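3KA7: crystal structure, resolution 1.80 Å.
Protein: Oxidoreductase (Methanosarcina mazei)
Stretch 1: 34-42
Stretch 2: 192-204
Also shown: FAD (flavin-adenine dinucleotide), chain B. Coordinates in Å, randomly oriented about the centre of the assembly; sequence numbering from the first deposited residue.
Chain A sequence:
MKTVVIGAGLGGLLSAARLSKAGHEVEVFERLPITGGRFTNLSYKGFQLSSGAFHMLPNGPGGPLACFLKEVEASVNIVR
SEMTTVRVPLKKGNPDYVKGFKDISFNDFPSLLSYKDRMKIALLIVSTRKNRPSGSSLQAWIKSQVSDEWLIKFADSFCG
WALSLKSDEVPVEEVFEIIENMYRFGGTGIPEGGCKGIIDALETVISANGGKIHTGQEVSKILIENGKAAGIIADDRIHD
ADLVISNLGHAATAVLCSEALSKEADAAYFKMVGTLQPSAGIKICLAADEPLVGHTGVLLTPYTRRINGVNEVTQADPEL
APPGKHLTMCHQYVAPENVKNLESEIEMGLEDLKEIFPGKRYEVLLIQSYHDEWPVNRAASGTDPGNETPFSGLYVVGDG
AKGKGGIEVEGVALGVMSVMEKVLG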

# COMPACT_ATOMS: atom_id res chain seq x y z
N ILE A 34 -4.42 -19.78 -1.17
CA ILE A 34 -5.47 -18.79 -1.33
C ILE A 34 -4.99 -17.64 -2.20
O ILE A 34 -3.79 -17.45 -2.40
CB ILE A 34 -5.95 -18.22 0.01
CG1 ILE A 34 -4.84 -17.37 0.64
CG2 ILE A 34 -6.44 -19.34 0.94
CD1 ILE A 34 -5.30 -16.60 1.87
N THR A 35 -5.94 -16.87 -2.70
CA THR A 35 -5.66 -15.72 -3.55
C THR A 35 -5.58 -14.47 -2.68
O THR A 35 -6.02 -14.46 -1.51
CB THR A 35 -6.80 -15.49 -4.55
OG1 THR A 35 -8.02 -15.35 -3.81
CG2 THR A 35 -6.92 -16.68 -5.53
N GLY A 36 -5.03 -13.39 -3.23
CA GLY A 36 -5.12 -12.10 -2.56
C GLY A 36 -3.76 -11.52 -2.23
O GLY A 36 -3.64 -10.30 -2.03
N GLY A 37 -2.74 -12.37 -2.18
CA GLY A 37 -1.39 -11.89 -1.86
C GLY A 37 -1.41 -11.10 -0.56
O GLY A 37 -1.95 -11.56 0.45
N ARG A 38 -0.82 -9.91 -0.58
CA ARG A 38 -0.74 -9.07 0.62
C ARG A 38 -1.99 -8.22 0.85
O ARG A 38 -1.96 -7.25 1.60
CB ARG A 38 0.53 -8.20 0.58
CG ARG A 38 1.81 -9.03 0.76
CD ARG A 38 3.08 -8.21 0.46
NE ARG A 38 3.22 -8.03 -0.98
CZ ARG A 38 3.53 -6.88 -1.56
NH1 ARG A 38 3.76 -5.79 -0.83
NH2 ARG A 38 3.59 -6.81 -2.88
N PHE A 39 -3.10 -8.60 0.21
CA PHE A 39 -4.35 -7.85 0.33
C PHE A 39 -5.54 -8.77 0.54
O PHE A 39 -6.53 -8.71 -0.20
CB PHE A 39 -4.58 -7.01 -0.92
CG PHE A 39 -5.51 -5.81 -0.71
CD1 PHE A 39 -5.01 -4.61 -0.24
CD2 PHE A 39 -6.86 -5.89 -1.01
CE1 PHE A 39 -5.84 -3.51 -0.06
CE2 PHE A 39 -7.70 -4.81 -0.83
CZ PHE A 39 -7.20 -3.62 -0.35
N THR A 40 -5.46 -9.64 1.54
CA THR A 40 -6.61 -10.48 1.86
C THR A 40 -6.67 -10.73 3.36
O THR A 40 -5.86 -10.20 4.12
CB THR A 40 -6.61 -11.79 1.07
OG1 THR A 40 -7.90 -12.42 1.17
CG2 THR A 40 -5.52 -12.69 1.60
N ASN A 41 -7.65 -11.51 3.81
CA ASN A 41 -7.86 -11.66 5.25
C ASN A 41 -7.12 -12.87 5.80
O ASN A 41 -6.84 -13.82 5.08
CB ASN A 41 -9.35 -11.79 5.58
CG ASN A 41 -10.13 -10.51 5.32
OD1 ASN A 41 -9.65 -9.60 4.63
ND2 ASN A 41 -11.33 -10.44 5.87
N LEU A 42 -6.80 -12.82 7.09
CA LEU A 42 -6.23 -13.96 7.79
C LEU A 42 -7.06 -14.15 9.04
O LEU A 42 -7.11 -13.26 9.89
CB LEU A 42 -4.78 -13.70 8.16
CG LEU A 42 -4.29 -14.48 9.38
CD1 LEU A 42 -4.20 -15.95 9.04
CD2 LEU A 42 -2.95 -13.96 9.87
N GLU A 192 -16.30 -3.28 3.06
CA GLU A 192 -17.02 -4.29 3.83
C GLU A 192 -16.35 -5.65 3.65
O GLU A 192 -16.05 -6.04 2.52
CB GLU A 192 -18.48 -4.36 3.37
CG GLU A 192 -19.38 -5.14 4.31
CD GLU A 192 -20.82 -5.20 3.84
OE1 GLU A 192 -21.32 -4.19 3.29
OE2 GLU A 192 -21.46 -6.26 4.02
N GLY A 193 -16.13 -6.36 4.74
CA GLY A 193 -15.47 -7.66 4.71
C GLY A 193 -13.95 -7.53 4.79
O GLY A 193 -13.23 -8.53 4.74
N GLY A 194 -13.47 -6.30 4.90
CA GLY A 194 -12.03 -6.03 4.84
C GLY A 194 -11.44 -6.28 3.46
O GLY A 194 -12.17 -6.33 2.46
N CYS A 195 -10.12 -6.45 3.40
CA CYS A 195 -9.44 -6.71 2.14
C CYS A 195 -10.12 -7.82 1.35
O CYS A 195 -10.31 -7.70 0.14
CB CYS A 195 -7.99 -7.13 2.39
SG CYS A 195 -6.94 -5.80 2.98
N LYS A 196 -10.47 -8.90 2.03
CA LYS A 196 -11.06 -10.04 1.33
C LYS A 196 -12.37 -9.68 0.60
O LYS A 196 -12.72 -10.31 -0.39
CB LYS A 196 -11.27 -11.23 2.28
CG LYS A 196 -11.61 -12.53 1.56
CD LYS A 196 -11.87 -13.66 2.56
CE LYS A 196 -12.77 -14.73 1.92
NZ LYS A 196 -12.19 -15.15 0.62
N GLY A 197 -13.09 -8.67 1.08
CA GLY A 197 -14.31 -8.24 0.40
C GLY A 197 -14.02 -7.88 -1.04
O GLY A 197 -14.80 -8.20 -1.96
N ILE A 198 -12.90 -7.19 -1.25
CA ILE A 198 -12.50 -6.76 -2.58
C ILE A 198 -12.02 -7.95 -3.41
O ILE A 198 -12.38 -8.09 -4.59
CB ILE A 198 -11.42 -5.65 -2.50
CG1 ILE A 198 -12.05 -4.36 -1.94
CG2 ILE A 198 -10.76 -5.41 -3.86
CD1 ILE A 198 -11.05 -3.31 -1.51
N ILE A 199 -11.22 -8.81 -2.78
CA ILE A 199 -10.72 -10.03 -3.42
C ILE A 199 -11.88 -10.90 -3.89
O ILE A 199 -11.92 -11.33 -5.04
CB ILE A 199 -9.79 -10.83 -2.45
CG1 ILE A 199 -8.61 -9.95 -2.01
CG2 ILE A 199 -9.24 -12.10 -3.13
CD1 ILE A 199 -7.77 -9.45 -3.17
N ASP A 200 -12.85 -11.14 -3.00
CA ASP A 200 -14.01 -11.96 -3.34
C ASP A 200 -14.80 -11.37 -4.52
O ASP A 200 -15.22 -12.09 -5.44
CB ASP A 200 -14.94 -12.08 -2.13
CG ASP A 200 -14.44 -13.04 -1.08
OD1 ASP A 200 -13.44 -13.74 -1.32
OD2 ASP A 200 -15.07 -13.11 0.00
N ALA A 201 -15.00 -10.06 -4.49
CA ALA A 201 -15.73 -9.37 -5.56
C ALA A 201 -15.06 -9.54 -6.91
O ALA A 201 -15.72 -9.77 -7.92
CB ALA A 201 -15.92 -7.88 -5.23
N LEU A 202 -13.73 -9.43 -6.94
CA LEU A 202 -12.99 -9.63 -8.18
C LEU A 202 -13.05 -11.08 -8.66
O LEU A 202 -13.12 -11.33 -9.86
CB LEU A 202 -11.54 -9.21 -8.00
CG LEU A 202 -11.35 -7.70 -7.90
CD1 LEU A 202 -9.94 -7.37 -7.36
CD2 LEU A 202 -11.58 -7.03 -9.27
N GLU A 203 -12.97 -12.02 -7.73
CA GLU A 203 -13.06 -13.43 -8.10
C GLU A 203 -14.41 -13.73 -8.74
O GLU A 203 -14.49 -14.50 -9.70
CB GLU A 203 -12.84 -14.33 -6.90
CG GLU A 203 -11.39 -14.34 -6.41
CD GLU A 203 -11.23 -15.11 -5.10
OE1 GLU A 203 -12.11 -15.01 -4.21
OE2 GLU A 203 -10.21 -15.80 -4.95
N THR A 204 -15.45 -13.12 -8.22
CA THR A 204 -16.79 -13.27 -8.81
C THR A 204 -16.86 -12.80 -10.26
O THR A 204 -17.43 -13.48 -11.12
CB THR A 204 -17.85 -12.55 -7.95
OG1 THR A 204 -17.92 -13.18 -6.67
CG2 THR A 204 -19.22 -12.62 -8.61
PA FAD B . 1.07 -9.24 -4.18
O1A FAD B . 2.56 -9.05 -4.08
O2A FAD B . 0.28 -9.01 -2.91
O5B FAD B . 0.76 -10.72 -4.72
C5B FAD B . 1.73 -11.41 -5.49
C4B FAD B . 1.19 -12.84 -5.58
O4B FAD B . 2.01 -13.65 -6.41
C3B FAD B . 1.15 -13.50 -4.20
O3B FAD B . -0.16 -13.98 -3.92
C2B FAD B . 2.15 -14.65 -4.31
O2B FAD B . 1.79 -15.78 -3.54
C1B FAD B . 2.16 -14.93 -5.81
N9A FAD B . 3.40 -15.52 -6.33
C8A FAD B . 4.71 -15.19 -6.04
N7A FAD B . 5.52 -15.97 -6.82
C5A FAD B . 4.72 -16.76 -7.59
C6A FAD B . 5.00 -17.75 -8.53
N6A FAD B . 6.25 -17.97 -8.91
N1A FAD B . 3.95 -18.40 -9.14
C2A FAD B . 2.64 -18.09 -8.84
N3A FAD B . 2.37 -17.12 -7.90
C4A FAD B . 3.40 -16.48 -7.29
N1 FAD B . -2.14 -0.88 0.79
C2 FAD B . -3.26 -0.07 0.87
O2 FAD B . -3.77 0.38 -0.16
N3 FAD B . -3.77 0.26 2.12
C4 FAD B . -3.18 -0.21 3.27
O4 FAD B . -3.63 0.07 4.38
C4X FAD B . -2.05 -1.02 3.19
N5 FAD B . -1.44 -1.48 4.35
C5X FAD B . -0.33 -2.30 4.25
C6 FAD B . 0.29 -2.79 5.40
C7 FAD B . 1.40 -3.62 5.31
C7M FAD B . 2.05 -4.13 6.57
C8 FAD B . 1.88 -3.96 4.05
C8M FAD B . 3.08 -4.86 3.91
C9 FAD B . 1.28 -3.47 2.90
C9A FAD B . 0.16 -2.64 3.00
N10 FAD B . -0.44 -2.15 1.85
C10 FAD B . -1.55 -1.35 1.94
C1' FAD B . 0.12 -2.43 0.49
C2' FAD B . -0.68 -3.57 -0.15
O2' FAD B . -0.86 -4.62 0.79
C3' FAD B . 0.07 -4.07 -1.38
O3' FAD B . 0.50 -2.95 -2.16
C4' FAD B . -0.72 -4.99 -2.30
O4' FAD B . -1.37 -6.03 -1.59
C5' FAD B . 0.29 -5.63 -3.25
O5' FAD B . -0.43 -6.25 -4.28
P FAD B . 0.32 -6.79 -5.57
O1P FAD B . -0.57 -6.58 -6.78
O2P FAD B . 1.71 -6.22 -5.71
O3P FAD B . 0.44 -8.38 -5.39

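The sulfur of Cys 195 sits almost exactly on the ring normal of Phe 39: Cys 195 SG lies 3.7 Å from the centroid of the Phe 39 ring, only 2° off the perpendicular. Cys 195 CB also lies over that face, 4.1 Å from the Phe 39 ring centroid, so a small, polarizable side chain covers the aromatic surface without needing much room. The ring's edge is packed by aliphatic carbon: Phe 39 CE2 is 3.7 Å from Ile 198 CD1, and Phe 39 CD2 is 4.3 Å from Ile 199 CD1. Phe 39 O is buried by the contact, 3.0 Å from Ile 199 CG1, and has no polar partner anywhere in the model.

Polar clamps flank this apolar centre. Asn 41, with an acceptor and a donor on one amide, bonds two backbone groups of the other stretch at once: Asn 41 OD1 accepts from Lys 196 N (2.8 Å), while Asn 41 ND2 donates to Gly 193 O (2.9 Å). Further along the helix, Thr 35 OG1 donates to Glu 203 OE2 at a short 2.5 Å, and Thr 35 OG1 also touches Ile 199 CG2 (3.5 Å). The compact threonine places its hydroxyl toward the helix, and the longer Glu 203 side chain brings a carboxylate across to it.

At its backbone angles (phi 120°, psi -21°) a CB on Gly 36 would jam against the carbonyl O of Thr 35 and strike Thr 40 CB, which calls for glycine; Gly 36 CA lies 3.8 Å from Ile 199 CD1. The loop's turn also presents Arg 38 to FAD, where Arg 38 N donates to FAD O2A (2.7 Å) and Arg 38 NH2 to FAD O1A (2.7 Å).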